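Local coordinates for beta-galactosidase BgaB (Bifidobacterium adolescentis, PDB 5VYM) that releases terminal non-reducing beta-D-galactose from transgalactooligosaccharides, acting best on Gal(beta1-4)Gal and oligosaccharides containing it, and is represented here by its trimerisation domain, at the interface of chains A and B. Residues are numbered along the deposited sequence; one frame, centred on the assembly and turned at random. Chains: chain A/B, Beta-galactosidase BgaB.

Contact 1: the interface of chains A and B. Residues chain A 162-164; chain B 94, 129-132.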
ATOM      1  N   TRP A 162     -12.977   1.957  22.060  1.00 56.48           N
ATOM      2  CA  TRP A 162     -12.749   1.136  20.882  1.00 50.15           C
ATOM      3  C   TRP A 162     -13.175   1.893  19.634  1.00 48.19           C
ATOM      4  O   TRP A 162     -14.072   2.739  19.677  1.00 49.75           O
ATOM      5  CB  TRP A 162     -13.521  -0.188  20.962  1.00 53.59           C
ATOM      6  CG  TRP A 162     -15.011  -0.000  20.996  1.00 67.31           C
ATOM      7  CD1 TRP A 162     -15.869  -0.037  19.934  1.00 67.00           C
ATOM      8  CD2 TRP A 162     -15.817   0.265  22.151  1.00 69.34           C
ATOM      9  NE1 TRP A 162     -17.158   0.186  20.357  1.00 64.57           N
ATOM     10  CE2 TRP A 162     -17.153   0.374  21.714  1.00 69.07           C
ATOM     11  CE3 TRP A 162     -15.538   0.419  23.513  1.00 69.57           C
ATOM     12  CZ2 TRP A 162     -18.206   0.629  22.589  1.00 69.26           C
ATOM     13  CZ3 TRP A 162     -16.587   0.673  24.380  1.00 69.26           C
ATOM     14  CH2 TRP A 162     -17.904   0.777  23.915  1.00 68.10           C
ATOM     15  N   GLN A 163     -12.522   1.575  18.519  1.00 48.71           N
ATOM     16  CA  GLN A 163     -12.944   2.078  17.220  1.00 40.27           C
ATOM     17  C   GLN A 163     -14.135   1.266  16.731  1.00 42.90           C
ATOM     18  O   GLN A 163     -14.095   0.031  16.726  1.00 46.67           O
ATOM     19  CB  GLN A 163     -11.794   2.004  16.216  1.00 33.39           C
ATOM     20  CG  GLN A 163     -12.201   2.269  14.774  1.00 33.94           C
ATOM     21  CD  GLN A 163     -12.532   3.722  14.503  1.00 45.36           C
ATOM     22  OE1 GLN A 163     -12.272   4.597  15.329  1.00 49.83           O
ATOM     23  NE2 GLN A 163     -13.110   3.987  13.338  1.00 47.66           N
ATOM     24  N   ASN A 164     -15.198   1.960  16.325  1.00 47.59           N
ATOM     25  CA  ASN A 164     -16.449   1.299  15.974  1.00 54.35           C
ATOM     26  C   ASN A 164     -16.566   0.977  14.491  1.00 56.74           C
ATOM     27  O   ASN A 164     -17.183  -0.034  14.135  1.00 56.41           O
ATOM     28  CB  ASN A 164     -17.635   2.170  16.400  1.00 66.89           C
ATOM     29  CG  ASN A 164     -18.971   1.523  16.095  1.00 84.41           C
ATOM     30  OD1 ASN A 164     -19.463   0.697  16.865  1.00 83.44           O
ATOM     31  ND2 ASN A 164     -19.566   1.896  14.968  1.00 94.83           N
TER
ATOM     32  N   TYR B  94      -5.287   1.813  17.195  1.00 32.79           N
ATOM     33  CA  TYR B  94      -6.519   2.357  16.628  1.00 30.44           C
ATOM     34  C   TYR B  94      -6.440   3.865  16.422  1.00 37.09           C
ATOM     35  O   TYR B  94      -7.107   4.401  15.530  1.00 33.55           O
ATOM     36  CB  TYR B  94      -7.710   2.002  17.521  1.00 38.65           C
ATOM     37  CG  TYR B  94      -7.644   2.586  18.916  1.00 46.69           C
ATOM     38  CD1 TYR B  94      -6.929   1.953  19.924  1.00 47.39           C
ATOM     39  CD2 TYR B  94      -8.308   3.767  19.228  1.00 47.64           C
ATOM     40  CE1 TYR B  94      -6.870   2.482  21.201  1.00 51.27           C
ATOM     41  CE2 TYR B  94      -8.255   4.303  20.502  1.00 51.60           C
ATOM     42  CZ  TYR B  94      -7.535   3.657  21.484  1.00 55.11           C
ATOM     43  OH  TYR B  94      -7.479   4.187  22.753  1.00 62.72           O
ATOM     44  N   PHE B 129     -12.649   8.200  11.772  1.00 46.08           N
ATOM     45  CA  PHE B 129     -12.342   7.922  13.168  1.00 46.57           C
ATOM     46  C   PHE B 129     -13.608   8.056  14.006  1.00 49.17           C
ATOM     47  O   PHE B 129     -14.278   9.092  13.981  1.00 46.90           O
ATOM     48  CB  PHE B 129     -11.257   8.883  13.655  1.00 44.31           C
ATOM     49  CG  PHE B 129     -10.700   8.551  15.009  1.00 44.56           C
ATOM     50  CD1 PHE B 129     -10.138   7.310  15.259  1.00 51.95           C
ATOM     51  CD2 PHE B 129     -10.702   9.496  16.022  1.00 42.03           C
ATOM     52  CE1 PHE B 129      -9.612   7.011  16.505  1.00 48.05           C
ATOM     53  CE2 PHE B 129     -10.177   9.205  17.266  1.00 42.76           C
ATOM     54  CZ  PHE B 129      -9.630   7.960  17.508  1.00 47.21           C
ATOM     55  N   ASN B 130     -13.945   6.994  14.741  1.00 46.28           N
ATOM     56  CA  ASN B 130     -15.220   6.935  15.459  1.00 58.01           C
ATOM     57  C   ASN B 130     -15.042   5.996  16.654  1.00 58.85           C
ATOM     58  O   ASN B 130     -15.178   4.778  16.526  1.00 58.11           O
ATOM     59  CB  ASN B 130     -16.340   6.470  14.540  1.00 65.82           C
ATOM     60  CG  ASN B 130     -17.648   6.269  15.272  1.00 72.40           C
ATOM     61  OD1 ASN B 130     -17.940   6.959  16.248  1.00 77.95           O
ATOM     62  ND2 ASN B 130     -18.444   5.313  14.806  1.00 75.09           N
ATOM     63  N   ILE B 131     -14.748   6.581  17.812  1.00 58.40           N
ATOM     64  CA  ILE B 131     -14.521   5.820  19.035  1.00 60.59           C
ATOM     65  C   ILE B 131     -15.738   5.940  19.939  1.00 64.88           C
ATOM     66  O   ILE B 131     -16.434   6.964  19.955  1.00 58.27           O
ATOM     67  CB  ILE B 131     -13.242   6.281  19.764  1.00 56.05           C
ATOM     68  CG1 ILE B 131     -13.262   7.795  19.982  1.00 51.74           C
ATOM     69  CG2 ILE B 131     -12.005   5.855  18.991  1.00 47.95           C
ATOM     70  CD1 ILE B 131     -12.038   8.321  20.700  1.00 50.70           C
ATOM     71  N   LEU B 132     -15.998   4.881  20.701  1.00 74.06           N
ATOM     72  CA  LEU B 132     -17.111   4.834  21.633  1.00 82.40           C
ATOM     73  C   LEU B 132     -16.612   4.373  22.995  1.00 88.09           C
ATOM     74  O   LEU B 132     -15.544   3.768  23.116  1.00 86.27           O
ATOM     75  CB  LEU B 132     -18.224   3.899  21.142  1.00 86.01           C
ATOM     76  CG  LEU B 132     -18.920   4.291  19.838  1.00 87.10           C
ATOM     77  CD1 LEU B 132     -19.931   3.232  19.431  1.00 85.43           C
ATOM     78  CD2 LEU B 132     -19.585   5.654  19.972  1.00 80.02           C
TER

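Contact 2: the interface of chains A and B. Residues chain A 116-117, 120, 200; chain B 81, 117, 120, 200.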
ATOM      1  N   GLY A 116      -5.009   2.273  -2.858  1.00 35.05           N
ATOM      2  CA  GLY A 116      -3.609   2.564  -2.615  1.00 34.93           C
ATOM      3  C   GLY A 116      -2.679   1.372  -2.684  1.00 39.57           C
ATOM      4  O   GLY A 116      -1.463   1.555  -2.549  1.00 42.08           O
ATOM      5  N   LEU A 117      -3.197   0.159  -2.894  1.00 38.45           N
ATOM      6  CA  LEU A 117      -2.328  -1.012  -2.913  1.00 33.16           C
ATOM      7  C   LEU A 117      -1.470  -1.048  -4.172  1.00 34.49           C
ATOM      8  O   LEU A 117      -0.272  -1.345  -4.102  1.00 38.56           O
ATOM      9  CB  LEU A 117      -3.155  -2.291  -2.795  1.00 31.22           C
ATOM     10  CG  LEU A 117      -2.335  -3.578  -2.712  1.00 29.41           C
ATOM     11  CD1 LEU A 117      -1.356  -3.508  -1.550  1.00 26.03           C
ATOM     12  CD2 LEU A 117      -3.248  -4.787  -2.578  1.00 22.38           C
ATOM     13  N   SER A 120       1.168   1.692  -3.969  1.00 34.14           N
ATOM     14  CA  SER A 120       2.280   1.343  -3.092  1.00 31.05           C
ATOM     15  C   SER A 120       3.212   0.323  -3.734  1.00 33.82           C
ATOM     16  O   SER A 120       4.423   0.350  -3.480  1.00 37.43           O
ATOM     17  CB  SER A 120       1.758   0.806  -1.763  1.00 30.39           C
ATOM     18  OG  SER A 120       1.304  -0.528  -1.897  1.00 43.84           O
ATOM     19  N   TYR A 200       1.539  -8.075   3.908  1.00 28.72           N
ATOM     20  CA  TYR A 200       1.832  -6.939   3.042  1.00 34.93           C
ATOM     21  C   TYR A 200       3.238  -7.113   2.494  1.00 37.50           C
ATOM     22  O   TYR A 200       4.207  -7.084   3.258  1.00 33.51           O
ATOM     23  CB  TYR A 200       1.704  -5.610   3.793  1.00 26.04           C
ATOM     24  CG  TYR A 200       1.979  -4.413   2.918  1.00 26.56           C
ATOM     25  CD1 TYR A 200       1.023  -3.948   2.022  1.00 26.59           C
ATOM     26  CD2 TYR A 200       3.199  -3.754   2.976  1.00 23.06           C
ATOM     27  CE1 TYR A 200       1.274  -2.857   1.214  1.00 33.18           C
ATOM     28  CE2 TYR A 200       3.460  -2.661   2.171  1.00 30.58           C
ATOM     29  CZ  TYR A 200       2.493  -2.218   1.293  1.00 34.89           C
ATOM     30  OH  TYR A 200       2.751  -1.131   0.493  1.00 31.86           O
TER
ATOM     31  N   ALA B  81       5.626   1.332   5.056  1.00 34.10           N
ATOM     32  CA  ALA B  81       5.297   0.457   3.937  1.00 34.88           C
ATOM     33  C   ALA B  81       6.547  -0.199   3.365  1.00 33.20           C
ATOM     34  O   ALA B  81       6.545  -1.400   3.070  1.00 35.36           O
ATOM     35  CB  ALA B  81       4.556   1.240   2.854  1.00 33.89           C
ATOM     36  N   LEU B 117      -2.486   4.281   2.080  1.00 26.52           N
ATOM     37  CA  LEU B 117      -1.329   3.409   2.247  1.00 25.77           C
ATOM     38  C   LEU B 117      -1.437   2.594   3.531  1.00 37.45           C
ATOM     39  O   LEU B 117      -1.203   1.379   3.530  1.00 27.02           O
ATOM     40  CB  LEU B 117      -0.046   4.241   2.233  1.00 21.24           C
ATOM     41  CG  LEU B 117       1.272   3.477   2.361  1.00 31.85           C
ATOM     42  CD1 LEU B 117       1.318   2.336   1.368  1.00 44.23           C
ATOM     43  CD2 LEU B 117       2.451   4.411   2.150  1.00 29.72           C
ATOM     44  N   SER B 120      -4.107   0.020   3.127  1.00 39.72           N
ATOM     45  CA  SER B 120      -3.664  -1.071   2.265  1.00 38.09           C
ATOM     46  C   SER B 120      -2.769  -2.044   3.021  1.00 35.38           C
ATOM     47  O   SER B 120      -2.904  -3.264   2.874  1.00 37.98           O
ATOM     48  CB  SER B 120      -2.938  -0.513   1.042  1.00 37.53           C
ATOM     49  OG  SER B 120      -3.803   0.292   0.262  1.00 40.33           O
ATOM     50  N   TYR B 200       9.186  -4.917  -4.499  1.00 31.72           N
ATOM     51  CA  TYR B 200       8.026  -5.202  -3.659  1.00 32.65           C
ATOM     52  C   TYR B 200       8.127  -6.655  -3.220  1.00 33.62           C
ATOM     53  O   TYR B 200       7.899  -7.565  -4.023  1.00 35.94           O
ATOM     54  CB  TYR B 200       6.719  -4.941  -4.408  1.00 26.42           C
ATOM     55  CG  TYR B 200       5.483  -5.029  -3.543  1.00 34.85           C
ATOM     56  CD1 TYR B 200       5.043  -3.929  -2.815  1.00 36.15           C
ATOM     57  CD2 TYR B 200       4.752  -6.206  -3.457  1.00 33.04           C
ATOM     58  CE1 TYR B 200       3.913  -4.002  -2.024  1.00 29.21           C
ATOM     59  CE2 TYR B 200       3.621  -6.289  -2.666  1.00 31.34           C
ATOM     60  CZ  TYR B 200       3.206  -5.183  -1.952  1.00 33.97           C
ATOM     61  OH  TYR B 200       2.079  -5.255  -1.164  1.00 36.45           O
TER

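Contact 3: the interface of chains A and B. Residues chain A 208, 217, 220-221, 225; chain B 37-38, 41, 91.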
ATOM      1  N   VAL A 208      -4.844  -3.077  15.983  1.00 28.09           N
ATOM      2  CA  VAL A 208      -5.441  -3.190  17.309  1.00 37.90           C
ATOM      3  C   VAL A 208      -6.487  -2.092  17.431  1.00 45.75           C
ATOM      4  O   VAL A 208      -6.146  -0.908  17.560  1.00 41.74           O
ATOM      5  CB  VAL A 208      -4.391  -3.088  18.420  1.00 35.15           C
ATOM      6  CG1 VAL A 208      -5.049  -3.235  19.784  1.00 28.86           C
ATOM      7  CG2 VAL A 208      -3.309  -4.138  18.222  1.00 32.73           C
ATOM      8  N   LEU A 217      -2.919  -6.453  27.359  1.00 52.45           N
ATOM      9  CA  LEU A 217      -1.898  -6.272  26.332  1.00 43.40           C
ATOM     10  C   LEU A 217      -0.839  -7.363  26.408  1.00 44.05           C
ATOM     11  O   LEU A 217      -0.350  -7.838  25.376  1.00 52.64           O
ATOM     12  CB  LEU A 217      -1.248  -4.897  26.466  1.00 44.18           C
ATOM     13  CG  LEU A 217      -1.719  -3.810  25.501  1.00 41.05           C
ATOM     14  CD1 LEU A 217      -0.861  -2.562  25.651  1.00 50.70           C
ATOM     15  CD2 LEU A 217      -1.687  -4.319  24.072  1.00 31.11           C
ATOM     16  N   LEU A 220      -2.040 -10.329  24.638  1.00 52.99           N
ATOM     17  CA  LEU A 220      -1.942 -10.114  23.198  1.00 46.88           C
ATOM     18  C   LEU A 220      -0.498 -10.249  22.728  1.00 47.06           C
ATOM     19  O   LEU A 220      -0.221 -10.911  21.720  1.00 45.57           O
ATOM     20  CB  LEU A 220      -2.512  -8.738  22.839  1.00 41.83           C
ATOM     21  CG  LEU A 220      -2.685  -8.346  21.366  1.00 51.71           C
ATOM     22  CD1 LEU A 220      -3.816  -7.339  21.225  1.00 51.91           C
ATOM     23  CD2 LEU A 220      -1.404  -7.770  20.776  1.00 52.02           C
ATOM     24  N   VAL A 221       0.436  -9.624  23.450  1.00 40.31           N
ATOM     25  CA  VAL A 221       1.845  -9.697  23.073  1.00 40.56           C
ATOM     26  C   VAL A 221       2.349 -11.131  23.172  1.00 47.65           C
ATOM     27  O   VAL A 221       3.032 -11.632  22.270  1.00 54.73           O
ATOM     28  CB  VAL A 221       2.685  -8.744  23.943  1.00 39.63           C
ATOM     29  CG1 VAL A 221       4.167  -9.011  23.745  1.00 41.41           C
ATOM     30  CG2 VAL A 221       2.356  -7.296  23.615  1.00 39.21           C
ATOM     31  N   LEU A 225       3.087 -11.616  19.468  1.00 42.06           N
ATOM     32  CA  LEU A 225       4.239 -10.756  19.230  1.00 49.64           C
ATOM     33  C   LEU A 225       5.483 -11.137  20.018  1.00 52.05           C
ATOM     34  O   LEU A 225       6.563 -10.617  19.715  1.00 49.02           O
ATOM     35  CB  LEU A 225       3.880  -9.297  19.543  1.00 44.89           C
ATOM     36  CG  LEU A 225       2.654  -8.763  18.807  1.00 38.75           C
ATOM     37  CD1 LEU A 225       2.446  -7.291  19.113  1.00 42.23           C
ATOM     38  CD2 LEU A 225       2.783  -8.992  17.310  1.00 39.92           C
TER
ATOM     39  N   ASP B  37       2.542   1.488  28.268  1.00 37.74           N
ATOM     40  CA  ASP B  37       1.759   0.266  28.421  1.00 45.23           C
ATOM     41  C   ASP B  37       2.268  -0.834  27.498  1.00 43.95           C
ATOM     42  O   ASP B  37       2.384  -1.995  27.909  1.00 42.31           O
ATOM     43  CB  ASP B  37       0.280   0.552  28.156  1.00 55.13           C
ATOM     44  CG  ASP B  37      -0.373   1.332  29.281  1.00 53.64           C
ATOM     45  OD1 ASP B  37       0.312   1.615  30.288  1.00 53.47           O
ATOM     46  OD2 ASP B  37      -1.572   1.662  29.159  1.00 54.60           O
ATOM     47  N   TRP B  38       2.581  -0.491  26.246  1.00 41.71           N
ATOM     48  CA  TRP B  38       3.148  -1.481  25.337  1.00 35.98           C
ATOM     49  C   TRP B  38       4.538  -1.916  25.780  1.00 41.71           C
ATOM     50  O   TRP B  38       4.913  -3.077  25.582  1.00 37.12           O
ATOM     51  CB  TRP B  38       3.190  -0.929  23.913  1.00 33.26           C
ATOM     52  CG  TRP B  38       1.884  -1.040  23.183  1.00 39.84           C
ATOM     53  CD1 TRP B  38       0.876  -0.120  23.158  1.00 35.37           C
ATOM     54  CD2 TRP B  38       1.447  -2.135  22.369  1.00 36.95           C
ATOM     55  NE1 TRP B  38      -0.161  -0.574  22.379  1.00 37.68           N
ATOM     56  CE2 TRP B  38       0.165  -1.809  21.883  1.00 38.71           C
ATOM     57  CE3 TRP B  38       2.016  -3.360  22.005  1.00 41.18           C
ATOM     58  CZ2 TRP B  38      -0.558  -2.664  21.052  1.00 42.33           C
ATOM     59  CZ3 TRP B  38       1.295  -4.207  21.179  1.00 43.98           C
ATOM     60  CH2 TRP B  38       0.023  -3.855  20.712  1.00 41.59           C
ATOM     61  N   ALA B  41       4.041  -4.353  28.582  1.00 48.57           N
ATOM     62  CA  ALA B  41       3.458  -5.579  28.045  1.00 43.43           C
ATOM     63  C   ALA B  41       4.525  -6.457  27.404  1.00 46.56           C
ATOM     64  O   ALA B  41       4.574  -7.671  27.638  1.00 56.68           O
ATOM     65  CB  ALA B  41       2.358  -5.244  27.038  1.00 43.79           C
ATOM     66  N   VAL B  91       2.750  -3.112  13.846  1.00 22.73           N
ATOM     67  CA  VAL B  91       1.559  -3.154  14.688  1.00 22.29           C
ATOM     68  C   VAL B  91       1.042  -1.728  14.820  1.00 33.59           C
ATOM     69  O   VAL B  91       1.767  -0.837  15.282  1.00 32.56           O
ATOM     70  CB  VAL B  91       1.855  -3.771  16.063  1.00 29.97           C
ATOM     71  CG1 VAL B  91       0.594  -3.796  16.917  1.00 31.55           C
ATOM     72  CG2 VAL B  91       2.422  -5.174  15.903  1.00 25.55           C
TER

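Contact 1: the interface of chains A and B
The backbones of A:Trp162 and B:Leu132 pair antiparallel, joining strand 162-163 of chain A to strand 131-132 of chain B. B:Leu132 N donates to A:Trp162 O at 3.1 Å, whereas the return bond from A:Trp162 N to B:Leu132 O is weak. Two residues further along chain A, A:Asn164 N gives B:Asn130 O a 2.8 Å bond, with a C=O...N angle of 174°. The tight part starts at the tryptophan. With CG set between the backbone N and the carbonyl carbon (chi1 63°), the A:Trp162 indole lies across B:Leu132: its CZ2 meets CB at 3.6 Å, and the leucine carbonyl oxygen O sits above the rim of the same ring system, 3.4 Å from CE3. On the same leucine, CD1 packs 3.6 Å from A:Asn164 OD1. A:Gln163 bends at chi2 (72°) and presents its amide oxygen OE1 to B:Asn130 N at 3.0 Å, the donor lying tilted from the carbonyl plane. That oxygen also comes 3.1 Å from B:Asn130 O, an acceptor-acceptor clash that leaves the amide placement somewhat doubtful. The amides of A:Asn164 and B:Asn130 adjoin, ND2 to ND2 at 3.6 Å, with no bond assigned. The loose side is at B:Tyr94 and B:Phe129, which bury about 3 Å² each; B:Tyr94 merely brushes A:Gln163 through CB. The patch thus extends a small sheet across the two-fold pair, with backbone hydrogen bonds reinforced by the indole and the glutamine amide, and probably helps hold this domain's subunits together.

Contact 2: the interface of chains A and B
The hydroxyl oxygen OG of A:Ser120, whose CB touches B:Leu117 CD1 across the interface at 3.5 Å, is gripped by two groups of its own chain. It donates to the backbone carbonyl oxygen A:Leu117 O at 2.8 Å, one turn back in helix 117-122, and lies 2.9 Å from the phenol OH of A:Tyr200 in a bond whose direction is not decided. A chi1 of 77° turns this OG back between the backbone N and the carbonyl carbon, within range of the helix carbonyl. B:Ser120 differs, with chi1 -62°: its OG points instead to the start of the opposite helix, 3.2 Å from A:Leu117 N, a close approach rather than an established hydrogen bond. The local two-fold symmetry is therefore imperfect in the side chains of this near-axis helix and tyrosine packing of the dimer. The serine bond probably helps to fix the A:Tyr200 hydroxyl. B:Tyr200 brings its edge, with OH and CE1, over a face of the A:Tyr200 ring, centroids 5.6 Å apart and planes at 80°, while A:Tyr200 OH lies in plane at the B:Tyr200 edge. A:Tyr200 also turns an edge to helix 74-85 of chain B, where the backbone carbonyl oxygen B:Ala81 O lies in the ring plane, 3.5 Å from CE2.

Contact 3: the interface of chains A and B
A:Leu217 lays both methyl groups over one face of the B:Trp38 indole, its side chain crossing that of the tryptophan at about a right angle. CD2 stands 3.7 Å from the centroid of the six-membered ring and CD1 3.8 Å from that of the five-membered ring, two CH-pi contacts that span the fused system. The ring is presented by helix 31-44, its CG anti to the carbonyl carbon (chi1 -82°) and its plane set by chi2 at 90°. Around this first shell, the far end of the indole is met by A:Leu225, whose CD1 comes 3.9 Å from CZ3, and more loosely by A:Val221 CG2. A:Leu217, A:Val221 and A:Leu225 recur at four-residue steps along helix 214-225, so they share roughly one side of it, and B:Ala41 stands about a turn after B:Trp38. The small methyl of B:Ala41 probably allows the close approach of the helices, its CB meeting A:Leu217 CB at 3.7 Å and also touching A:Val221 CG2. This apolar helix-helix patch probably stabilises the pairing of the copies. Beyond the helices, strand 89-93 of chain B supplies B:Val91, whose CG2 packs on A:Leu225 CD1 at 3.8 Å. Its other methyl, CG1, lies 4.1 Å from CG2 of A:Val208 in strand 203-208.

Contacts 1 and 3 lie about 18 Å apart between C-alpha centres, and contact 2 is about 23 Å from each. Strand 89-93 of chain B carries a residue of contact 3 and leads into B:Tyr94 of contact 1, while strands 196-200 and 203-208 of chain A serve contacts 2 and 3. Contact 2 pairs equivalent residues of both copies and so lies near the two-fold axis; contacts 1 and 3 each recur with chains exchanged. Strand pairing, aromatic packing and helix packing thus span one interface. The protein forms trimers and tetramers, so this two-fold dimer of the isolated domain may not be the biological assembly.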